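Local atomic coordinates of Alpha/beta hydrolase fold-3 domain-containing protein (Enterococcus faecalis, PDB entry 2QRU), a protein that is of unknown function but has the alpha/beta-hydrolase fold and probably acts as a hydrolase. Residues Y29-H34 with L62-L67; G41-L46 with V164-F169; Q148-K153 with Y176-Q181. All blocks are in the same frame, centred on the assembly; numbering follows the deposited sequence.

In the fold
Contact 1 lies in the sheet, pairing strands 28-33 and 59-64, its centre about 8 Å from that of the chain. Contact 2 lies beyond the C-terminal ends of these strands, its centre about 10 Å from that of contact 1. The two touch through a salt bridge from Lys-43 NZ to Asp-65 OD1 (2.6 Å) and through Tyr-32 OH and Asp-45 OD1. The side chain of Leu-33 reaches residues of a probable nucleophile elbow, while Tyr-66 lies near the possible Ser-His-Asp triad without touching it. Contact 3 stands apart, its centre about 20 Å from that of contact 2 and about 28 Å from that of contact 1; residues 164-169 of contact 2 precede the helix 173-181 used in contact 3.

Contact 1. Residues Y29-H34 with L62-L67; sequences YVVYLH and LALDYL
Parallel strand pairing between Val-30 to Tyr-32 and Leu-62 to Leu-64, deep in the central sheet, passes at the strand ends into a stack of His-34 on Tyr-66. Three backbone bonds make the ladder: Leu-62 N to Val-30 O (2.8 Å), Tyr-32 N to Leu-62 O and Leu-64 N to Tyr-32 O. Val-31 and Leu-62 put their side chains on one face, Tyr-32 and Ala-63 on the other. On the first face, Leu-62 CD1 comes within 3.6 Å of Tyr-29 CD2, and Val-31 CG1 meets Leu-64 CD2 at 4.0 Å. Helix 74-93 covers this layer. On the second, Ala-63 CB sits at the rim of the Tyr-32 ring near its plane, while the phenol oxygen goes on to Asp-45.

The strands belong to the beta-alpha-beta unit of strand 28-33, helix 48-55 and strand 59-64, part of the alpha/beta-hydrolase sheet. Beyond the ladder they separate, and water 1 bridges the gap, donating to both Tyr-32 O and Leu-64 O. The rings of His-34 and Tyr-66 then close the contact as an offset stack, centroids 4.1 Å apart and planes at 16°. Tyr-66 CE2 lies over the centre of the imidazole, whereas His-34 NE2 lies toward the rim of the phenol. Both CG atoms stand between the backbone N and the carbonyl carbon (chi1 67° for His-34, 58° for Tyr-66), which brings each toward the other residue. Tyr-66 OH donates to His-34 O at 2.7 Å, approaching from above the carbonyl plane and tying the phenol to the backbone of the residue whose ring it stacks on. At the imidazole edge, in its plane, water 2 joins His-34 NE2 (2.7 Å) to Tyr-66 N.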
loop_
_atom_site.group_PDB
_atom_site.type_symbol
_atom_site.label_atom_id
_atom_site.label_comp_id
_atom_site.label_asym_id
_atom_site.label_seq_id
_atom_site.Cartn_x
_atom_site.Cartn_y
_atom_site.Cartn_z
ATOM N N TYR A 29 2.232 0.099 17.011
ATOM C CA TYR A 29 1.994 -0.740 15.850
ATOM C C TYR A 29 2.166 0.017 14.545
ATOM O O TYR A 29 1.948 1.227 14.496
ATOM C CB TYR A 29 0.565 -1.277 15.859
ATOM C CG TYR A 29 0.291 -2.172 17.042
ATOM C CD1 TYR A 29 -0.090 -1.628 18.264
ATOM C CD2 TYR A 29 0.457 -3.559 16.940
ATOM C CE1 TYR A 29 -0.320 -2.446 19.375
ATOM C CE2 TYR A 29 0.229 -4.387 18.048
ATOM C CZ TYR A 29 -0.171 -3.817 19.251
ATOM O OH TYR A 29 -0.395 -4.614 20.350
ATOM N N VAL A 30 2.527 -0.711 13.499
ATOM C CA VAL A 30 2.412 -0.190 12.125
ATOM C C VAL A 30 1.691 -1.198 11.283
ATOM O O VAL A 30 2.068 -2.390 11.279
ATOM C CB VAL A 30 3.786 0.078 11.492
ATOM C CG1 VAL A 30 3.662 0.382 9.998
ATOM C CG2 VAL A 30 4.437 1.247 12.172
ATOM N N VAL A 31 0.662 -0.729 10.572
ATOM C CA VAL A 31 -0.084 -1.625 9.683
ATOM C C VAL A 31 0.514 -1.462 8.290
ATOM O O VAL A 31 0.589 -0.335 7.776
ATOM C CB VAL A 31 -1.598 -1.312 9.667
ATOM C CG1 VAL A 31 -2.326 -2.301 8.738
ATOM C CG2 VAL A 31 -2.159 -1.389 11.096
ATOM N N TYR A 32 0.961 -2.572 7.695
ATOM C CA TYR A 32 1.607 -2.545 6.394
ATOM C C TYR A 32 0.656 -3.055 5.303
ATOM O O TYR A 32 0.110 -4.170 5.431
ATOM C CB TYR A 32 2.863 -3.404 6.411
ATOM C CG TYR A 32 3.462 -3.608 5.046
ATOM C CD1 TYR A 32 4.145 -2.566 4.419
ATOM C CD2 TYR A 32 3.337 -4.837 4.376
ATOM C CE1 TYR A 32 4.712 -2.725 3.157
ATOM C CE2 TYR A 32 3.890 -5.024 3.098
ATOM C CZ TYR A 32 4.569 -3.959 2.493
ATOM O OH TYR A 32 5.120 -4.101 1.235
ATOM N N LEU A 33 0.509 -2.261 4.239
ATOM C CA LEU A 33 -0.333 -2.600 3.064
ATOM C C LEU A 33 0.531 -2.840 1.833
ATOM O O LEU A 33 1.206 -1.906 1.342
ATOM C CB LEU A 33 -1.360 -1.495 2.776
ATOM C CG LEU A 33 -2.262 -1.214 3.978
ATOM C CD1 LEU A 33 -3.188 -0.061 3.685
ATOM C CD2 LEU A 33 -3.079 -2.474 4.387
ATOM N N HIS A 34 0.462 -4.061 1.306
ATOM C CA HIS A 34 1.394 -4.534 0.273
ATOM C C HIS A 34 1.127 -3.930 -1.134
ATOM O O HIS A 34 0.137 -3.214 -1.349
ATOM C CB HIS A 34 1.363 -6.073 0.213
ATOM C CG HIS A 34 0.060 -6.650 -0.286
ATOM N ND1 HIS A 34 -0.320 -6.603 -1.612
ATOM C CD2 HIS A 34 -0.933 -7.300 0.365
ATOM C CE1 HIS A 34 -1.479 -7.235 -1.767
ATOM N NE2 HIS A 34 -1.882 -7.656 -0.579
ATOM N N LEU A 62 1.987 -5.180 11.484
ATOM C CA LEU A 62 0.772 -5.941 11.155
ATOM C C LEU A 62 0.615 -5.872 9.636
ATOM O O LEU A 62 0.160 -4.862 9.113
ATOM C CB LEU A 62 -0.446 -5.327 11.868
ATOM C CG LEU A 62 -0.272 -5.168 13.387
ATOM C CD1 LEU A 62 -1.406 -4.389 14.002
ATOM C CD2 LEU A 62 -0.106 -6.536 14.072
ATOM N N ALA A 63 1.039 -6.926 8.938
ATOM C CA ALA A 63 1.004 -6.946 7.479
ATOM C C ALA A 63 -0.343 -7.528 7.062
ATOM O O ALA A 63 -0.635 -8.680 7.375
ATOM C CB ALA A 63 2.164 -7.786 6.928
ATOM N N LEU A 64 -1.164 -6.733 6.380
ATOM C CA LEU A 64 -2.603 -7.028 6.312
ATOM C C LEU A 64 -3.099 -7.425 4.910
ATOM O O LEU A 64 -2.681 -6.838 3.902
ATOM C CB LEU A 64 -3.382 -5.778 6.824
ATOM C CG LEU A 64 -4.879 -5.870 7.098
ATOM C CD1 LEU A 64 -5.183 -6.965 8.150
ATOM C CD2 LEU A 64 -5.486 -4.504 7.529
ATOM N N ASP A 65 -4.013 -8.403 4.855
ATOM C CA ASP A 65 -4.656 -8.744 3.580
ATOM C C ASP A 65 -5.630 -7.657 3.151
ATOM O O ASP A 65 -6.301 -7.049 3.991
ATOM C CB ASP A 65 -5.522 -10.007 3.728
ATOM C CG ASP A 65 -4.732 -11.308 3.844
ATOM O OD1 ASP A 65 -3.516 -11.372 3.591
ATOM O OD2 ASP A 65 -5.385 -12.309 4.196
ATOM N N TYR A 66 -5.781 -7.489 1.837
ATOM C CA TYR A 66 -6.933 -6.781 1.304
ATOM C C TYR A 66 -7.457 -7.465 0.030
ATOM O O TYR A 66 -6.730 -8.233 -0.629
ATOM C CB TYR A 66 -6.583 -5.303 1.118
ATOM C CG TYR A 66 -5.397 -5.019 0.202
ATOM C CD1 TYR A 66 -5.550 -5.057 -1.204
ATOM C CD2 TYR A 66 -4.121 -4.696 0.737
ATOM C CE1 TYR A 66 -4.489 -4.773 -2.055
ATOM C CE2 TYR A 66 -3.056 -4.386 -0.121
ATOM C CZ TYR A 66 -3.239 -4.413 -1.502
ATOM O OH TYR A 66 -2.193 -4.084 -2.342
ATOM N N LEU A 67 -8.723 -7.233 -0.284
ATOM C CA LEU A 67 -9.332 -7.875 -1.451
ATOM C C LEU A 67 -8.712 -7.365 -2.759
ATOM O O LEU A 67 -8.245 -6.199 -2.832
ATOM C CB LEU A 67 -10.857 -7.658 -1.433
ATOM C CG LEU A 67 -11.564 -8.409 -0.297
ATOM C CD1 LEU A 67 -13.017 -7.975 -0.259
ATOM C CD2 LEU A 67 -11.466 -9.955 -0.452
HETATM O O HOH W 1 -0.182 -6.019 3.265
HETATM O O HOH W 2 -4.199 -8.927 -0.273
#

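Contact 2. Residues G41-L46 with V164-F169; sequences GTKSDL and VWDDPF. With EDO (1,2-ethanediol), chain G.
Thr-42 OG1 works in two directions at once: it donates to the carboxylate of Asp-166 across the contact and accepts from Ser-44 N within its own loop. The bond to Asp-166 OD1 is 2.7 Å long and uses the syn lone pair of that oxygen. The bond from Ser-44 N, at 3.0 Å, closes an ST turn just as the chain enters the 3-10 segment 43-45. With OG1 anti to the backbone N (chi1 174°), the hydroxyl faces Asp-166, and Thr-42 CB packs on Pro-168 CA at 3.7 Å.

Beside it, Gly-41 pairs with Asp-167. Gly-41 N gives a nearly straight bond (171°) to Asp-167 OD2, which it meets on the anti side, while the return bond from Asp-167 N to Gly-41 O is weak. Outside partners also hold this carboxylate, Ser-171 at OD1 and Arg-172 N at OD2. The contact thus joins the loop between strand 28-33 and helix 48-55 to the one leading into helix 173-181 in the alpha/beta-hydrolase fold.

An ethanediol, probably from the crystallisation liquor, also binds the 41-46 loop: its O2 accepts from Thr-42 N and donates to Asp-45 OD2 (2.7 Å).

Lys-43 crosses Asp-166 at about a right angle, and its NZ forms only a long salt bridge of 3.7 Å to OD2; its closer charged partner is Asp-65. Water 3 donates to both Asp-166 OD2 and Thr-42 OG1, and water 4 accepts from Lys-43 N and lies 2.7 Å from Asp-166 OD1, to which it may donate. The Asp-166 carboxylate is therefore held by a hydroxyl, water 3 and probably water 4 as well as by a distant ammonium, a setting that would probably stabilise its negative charge.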
loop_
_atom_site.group_PDB
_atom_site.type_symbol
_atom_site.label_atom_id
_atom_site.label_comp_id
_atom_site.label_asym_id
_atom_site.label_seq_id
_atom_site.Cartn_x
_atom_site.Cartn_y
_atom_site.Cartn_z
ATOM N N GLY A 41 -0.515 -9.909 -5.611
ATOM C CA GLY A 41 0.443 -9.672 -4.530
ATOM C C GLY A 41 -0.023 -10.140 -3.171
ATOM O O GLY A 41 -1.104 -10.738 -3.034
ATOM N N THR A 42 0.792 -9.836 -2.158
ATOM C CA THR A 42 0.685 -10.497 -0.887
ATOM C C THR A 42 1.327 -9.670 0.217
ATOM O O THR A 42 2.345 -9.018 -0.013
ATOM C CB THR A 42 1.381 -11.892 -0.982
ATOM O OG1 THR A 42 1.407 -12.514 0.302
ATOM C CG2 THR A 42 2.820 -11.752 -1.493
ATOM N N LYS A 43 0.706 -9.686 1.395
ATOM C CA LYS A 43 1.302 -9.165 2.645
ATOM C C LYS A 43 2.701 -9.720 2.875
ATOM O O LYS A 43 3.512 -9.109 3.564
ATOM C CB LYS A 43 0.433 -9.477 3.866
ATOM C CG LYS A 43 0.118 -10.982 4.109
ATOM C CD LYS A 43 -0.718 -11.167 5.371
ATOM C CE LYS A 43 -1.084 -12.677 5.587
ATOM N NZ LYS A 43 -1.826 -13.214 4.402
ATOM N N SER A 44 2.967 -10.908 2.323
ATOM C CA SER A 44 4.295 -11.519 2.365
ATOM C C SER A 44 5.395 -10.810 1.547
ATOM O O SER A 44 6.550 -11.213 1.645
ATOM C CB SER A 44 4.184 -12.992 1.943
ATOM O OG SER A 44 3.201 -13.637 2.731
ATOM N N ASP A 45 5.063 -9.760 0.770
ATOM C CA ASP A 45 6.091 -9.044 -0.009
ATOM C C ASP A 45 6.925 -8.115 0.872
ATOM O O ASP A 45 7.867 -7.492 0.392
ATOM C CB ASP A 45 5.537 -8.293 -1.241
ATOM C CG ASP A 45 4.773 -7.017 -0.884
ATOM O OD1 ASP A 45 4.861 -6.532 0.270
ATOM O OD2 ASP A 45 4.116 -6.460 -1.791
ATOM N N LEU A 46 6.566 -8.021 2.151
ATOM C CA LEU A 46 7.216 -7.063 3.058
ATOM C C LEU A 46 8.701 -7.420 3.180
ATOM O O LEU A 46 9.048 -8.526 3.636
ATOM C CB LEU A 46 6.547 -7.096 4.419
ATOM C CG LEU A 46 7.227 -6.296 5.546
ATOM C CD1 LEU A 46 7.335 -4.789 5.227
ATOM C CD2 LEU A 46 6.482 -6.524 6.847
ATOM N N VAL A 164 -10.592 -12.770 -3.337
ATOM C CA VAL A 164 -9.209 -13.203 -3.119
ATOM C C VAL A 164 -8.548 -12.269 -2.090
ATOM O O VAL A 164 -8.484 -11.053 -2.299
ATOM C CB VAL A 164 -8.395 -13.234 -4.453
ATOM C CG1 VAL A 164 -6.915 -13.644 -4.181
ATOM C CG2 VAL A 164 -9.053 -14.192 -5.486
ATOM N N TRP A 165 -8.104 -12.853 -0.976
ATOM C CA TRP A 165 -7.490 -12.109 0.144
ATOM C C TRP A 165 -5.985 -12.020 0.034
ATOM O O TRP A 165 -5.363 -11.157 0.684
ATOM C CB TRP A 165 -7.805 -12.780 1.487
ATOM C CG TRP A 165 -9.164 -12.544 2.056
ATOM C CD1 TRP A 165 -10.142 -13.475 2.236
ATOM C CD2 TRP A 165 -9.710 -11.295 2.514
ATOM N NE1 TRP A 165 -11.251 -12.898 2.801
ATOM C CE2 TRP A 165 -11.009 -11.562 2.990
ATOM C CE3 TRP A 165 -9.212 -9.982 2.604
ATOM C CZ2 TRP A 165 -11.835 -10.560 3.506
ATOM C CZ3 TRP A 165 -10.040 -8.998 3.122
ATOM C CH2 TRP A 165 -11.318 -9.290 3.574
ATOM N N ASP A 166 -5.389 -12.924 -0.748
ATOM C CA ASP A 166 -3.933 -13.048 -0.800
ATOM C C ASP A 166 -3.500 -13.829 -2.028
ATOM O O ASP A 166 -4.181 -14.782 -2.454
ATOM C CB ASP A 166 -3.455 -13.761 0.474
ATOM C CG ASP A 166 -1.940 -13.797 0.613
ATOM O OD1 ASP A 166 -1.261 -12.771 0.315
ATOM O OD2 ASP A 166 -1.448 -14.838 1.099
ATOM N N ASP A 167 -2.368 -13.427 -2.593
ATOM C CA ASP A 167 -1.799 -14.045 -3.786
ATOM C C ASP A 167 -0.320 -14.299 -3.495
ATOM O O ASP A 167 0.555 -13.597 -4.014
ATOM C CB ASP A 167 -2.028 -13.100 -4.984
ATOM C CG ASP A 167 -1.371 -13.577 -6.273
ATOM O OD1 ASP A 167 -1.257 -14.809 -6.522
ATOM O OD2 ASP A 167 -0.977 -12.684 -7.058
ATOM N N PRO A 168 -0.037 -15.283 -2.615
ATOM C CA PRO A 168 1.323 -15.402 -2.029
ATOM C C PRO A 168 2.468 -15.688 -3.014
ATOM O O PRO A 168 3.624 -15.424 -2.690
ATOM C CB PRO A 168 1.183 -16.536 -1.008
ATOM C CG PRO A 168 -0.030 -17.322 -1.460
ATOM C CD PRO A 168 -0.966 -16.300 -2.086
ATOM N N PHE A 169 2.155 -16.189 -4.201
ATOM C CA PHE A 169 3.191 -16.518 -5.181
ATOM C C PHE A 169 3.165 -15.606 -6.413
ATOM O O PHE A 169 3.762 -15.926 -7.447
ATOM C CB PHE A 169 3.098 -17.999 -5.546
ATOM C CG PHE A 169 3.209 -18.896 -4.353
ATOM C CD1 PHE A 169 4.332 -18.820 -3.521
ATOM C CD2 PHE A 169 2.174 -19.760 -4.017
ATOM C CE1 PHE A 169 4.443 -19.635 -2.382
ATOM C CE2 PHE A 169 2.274 -20.584 -2.884
ATOM C CZ PHE A 169 3.409 -20.518 -2.069
HETATM C C1 EDO G . 4.925 -7.639 -4.864
HETATM O O1 EDO G . 5.104 -6.208 -4.823
HETATM C C2 EDO G . 3.412 -7.883 -4.731
HETATM O O2 EDO G . 2.954 -8.233 -3.420
HETATM O O HOH W 3 0.772 -14.306 2.629
HETATM O O HOH W 4 -1.954 -10.359 1.232
#

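Contact 3. Residues Q148-K153 with Y176-Q181; sequences QAISAK and YHYSIQ
The Tyr-178 ring meets Ile-150 at its edge: Ile-150 O lies in the ring plane, 3.6 Å from CD1. Ala-152 N and Ser-151 O approach the same ring obliquely, and Ile-150 CG2 packs 4.0 Å from CD1. The His-177 ring has Tyr-176 CD2 over one face, toward the rim, and it is His-177 CB that touches the Ile-150 CD1 methyl, at 3.6 Å.

A further flat group, the amide of Gln-181, grips the backbone of 148-153 with both of its ends. Its OE1 accepts from Ile-150 N at 2.9 Å, in the carbonyl plane and on a lone pair, through a nearly straight N-H...O bond (174°). Its NE2 donates to Gln-148 O at 3.1 Å; that oxygen lies close to the Gln-181 amide plane, although the donor stands above the plane of the Gln-148 carbonyl. CG is anti to the carbonyl carbon (chi1 -63°), and the chain extends beyond it to carry the amide across to the loop. Water 5 donates both to Gln-181 OE1 (2.6 Å) and to Ile-150 O, adding a bridge beside the direct bonds.

The amide spans Ala-149, taking the C=O of the residue before it and the N-H of the residue after it, much as a neighbouring strand would. The contact fastens the long excursion after strand 127-130 onto helix 173-181, well away from the centre of the chain, while Ser-179 and Ile-180 of that helix pack against helix 185-189.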
loop_
_atom_site.group_PDB
_atom_site.type_symbol
_atom_site.label_atom_id
_atom_site.label_comp_id
_atom_site.label_asym_id
_atom_site.label_seq_id
_atom_site.Cartn_x
_atom_site.Cartn_y
_atom_site.Cartn_z
ATOM N N GLN A 148 6.902 -7.270 -23.881
ATOM C CA GLN A 148 6.294 -8.438 -24.529
ATOM C C GLN A 148 4.788 -8.493 -24.290
ATOM O O GLN A 148 4.327 -8.367 -23.153
ATOM C CB GLN A 148 6.941 -9.740 -24.048
ATOM C CG GLN A 148 8.423 -9.868 -24.345
ATOM C CD GLN A 148 8.964 -11.221 -23.942
ATOM O OE1 GLN A 148 8.866 -12.192 -24.695
ATOM N NE2 GLN A 148 9.535 -11.296 -22.748
ATOM N N ALA A 149 4.036 -8.685 -25.371
ATOM C CA ALA A 149 2.576 -8.801 -25.305
ATOM C C ALA A 149 2.148 -10.093 -24.605
ATOM O O ALA A 149 2.546 -11.194 -25.005
ATOM C CB ALA A 149 1.969 -8.719 -26.708
ATOM N N ILE A 150 1.358 -9.939 -23.547
ATOM C CA ILE A 150 0.783 -11.066 -22.817
ATOM C C ILE A 150 -0.454 -11.562 -23.563
ATOM O O ILE A 150 -1.340 -10.773 -23.886
ATOM C CB ILE A 150 0.413 -10.663 -21.361
ATOM C CG1 ILE A 150 1.671 -10.248 -20.589
ATOM C CG2 ILE A 150 -0.305 -11.798 -20.627
ATOM C CD1 ILE A 150 1.386 -9.597 -19.258
ATOM N N SER A 151 -0.500 -12.863 -23.853
ATOM C CA SER A 151 -1.655 -13.453 -24.539
ATOM C C SER A 151 -2.790 -13.780 -23.568
ATOM O O SER A 151 -2.580 -13.869 -22.354
ATOM C CB SER A 151 -1.251 -14.708 -25.335
ATOM O OG SER A 151 -0.689 -15.702 -24.487
ATOM N N ALA A 152 -3.995 -13.944 -24.113
ATOM C CA ALA A 152 -5.162 -14.373 -23.336
ATOM C C ALA A 152 -4.922 -15.739 -22.684
ATOM O O ALA A 152 -5.310 -15.972 -21.539
ATOM C CB ALA A 152 -6.398 -14.412 -24.216
ATOM N N LYS A 153 -4.249 -16.621 -23.420
ATOM C CA LYS A 153 -3.930 -17.968 -22.954
ATOM C C LYS A 153 -3.177 -17.969 -21.619
ATOM O O LYS A 153 -3.521 -18.730 -20.711
ATOM C CB LYS A 153 -3.118 -18.705 -24.024
ATOM C CG LYS A 153 -3.474 -20.160 -24.192
ATOM C CD LYS A 153 -2.629 -20.766 -25.288
ATOM C CE LYS A 153 -3.307 -21.949 -25.920
ATOM N NZ LYS A 153 -2.522 -22.400 -27.092
ATOM N N TYR A 176 -2.641 -8.481 -14.056
ATOM C CA TYR A 176 -2.409 -7.057 -13.891
ATOM C C TYR A 176 -1.828 -6.446 -15.172
ATOM O O TYR A 176 -2.378 -5.489 -15.732
ATOM C CB TYR A 176 -1.472 -6.841 -12.700
ATOM C CG TYR A 176 -1.146 -5.390 -12.449
ATOM C CD1 TYR A 176 -2.158 -4.454 -12.238
ATOM C CD2 TYR A 176 0.181 -4.955 -12.427
ATOM C CE1 TYR A 176 -1.851 -3.092 -11.985
ATOM C CE2 TYR A 176 0.496 -3.616 -12.209
ATOM C CZ TYR A 176 -0.510 -2.697 -11.981
ATOM O OH TYR A 176 -0.152 -1.386 -11.758
ATOM N N HIS A 177 -0.731 -7.017 -15.658
ATOM C CA HIS A 177 -0.081 -6.459 -16.826
ATOM C C HIS A 177 -0.867 -6.635 -18.107
ATOM O O HIS A 177 -0.825 -5.763 -18.988
ATOM C CB HIS A 177 1.359 -6.919 -16.911
ATOM C CG HIS A 177 2.210 -6.282 -15.872
ATOM N ND1 HIS A 177 2.787 -5.046 -16.051
ATOM C CD2 HIS A 177 2.509 -6.660 -14.608
ATOM C CE1 HIS A 177 3.436 -4.703 -14.954
ATOM N NE2 HIS A 177 3.286 -5.668 -14.065
ATOM N N TYR A 178 -1.615 -7.737 -18.192
ATOM C CA TYR A 178 -2.575 -7.942 -19.268
ATOM C C TYR A 178 -3.623 -6.817 -19.288
ATOM O O TYR A 178 -3.882 -6.227 -20.339
ATOM C CB TYR A 178 -3.249 -9.313 -19.120
ATOM C CG TYR A 178 -4.276 -9.625 -20.194
ATOM C CD1 TYR A 178 -3.877 -10.082 -21.449
ATOM C CD2 TYR A 178 -5.641 -9.478 -19.948
ATOM C CE1 TYR A 178 -4.809 -10.380 -22.442
ATOM C CE2 TYR A 178 -6.591 -9.772 -20.942
ATOM C CZ TYR A 178 -6.162 -10.223 -22.180
ATOM O OH TYR A 178 -7.080 -10.522 -23.161
ATOM N N SER A 179 -4.201 -6.505 -18.125
ATOM C CA SER A 179 -5.270 -5.509 -18.073
ATOM C C SER A 179 -4.740 -4.143 -18.501
ATOM O O SER A 179 -5.431 -3.408 -19.203
ATOM C CB SER A 179 -5.959 -5.457 -16.704
ATOM O OG SER A 179 -5.137 -4.890 -15.690
ATOM N N ILE A 180 -3.501 -3.836 -18.119
ATOM C CA ILE A 180 -2.849 -2.601 -18.553
ATOM C C ILE A 180 -2.681 -2.573 -20.073
ATOM O O ILE A 180 -3.109 -1.615 -20.735
ATOM C CB ILE A 180 -1.485 -2.389 -17.856
ATOM C CG1 ILE A 180 -1.695 -2.133 -16.358
ATOM C CG2 ILE A 180 -0.720 -1.218 -18.512
ATOM C CD1 ILE A 180 -0.414 -2.105 -15.517
ATOM N N GLN A 181 -2.082 -3.632 -20.625
ATOM C CA GLN A 181 -1.815 -3.708 -22.063
ATOM C C GLN A 181 -3.098 -3.661 -22.887
ATOM O O GLN A 181 -3.095 -3.166 -24.013
ATOM C CB GLN A 181 -1.030 -4.976 -22.411
ATOM C CG GLN A 181 0.364 -5.048 -21.776
ATOM C CD GLN A 181 1.122 -6.313 -22.149
ATOM O OE1 GLN A 181 0.546 -7.283 -22.652
ATOM N NE2 GLN A 181 2.429 -6.303 -21.912
HETATM O O HOH W 5 -1.699 -7.984 -23.811
#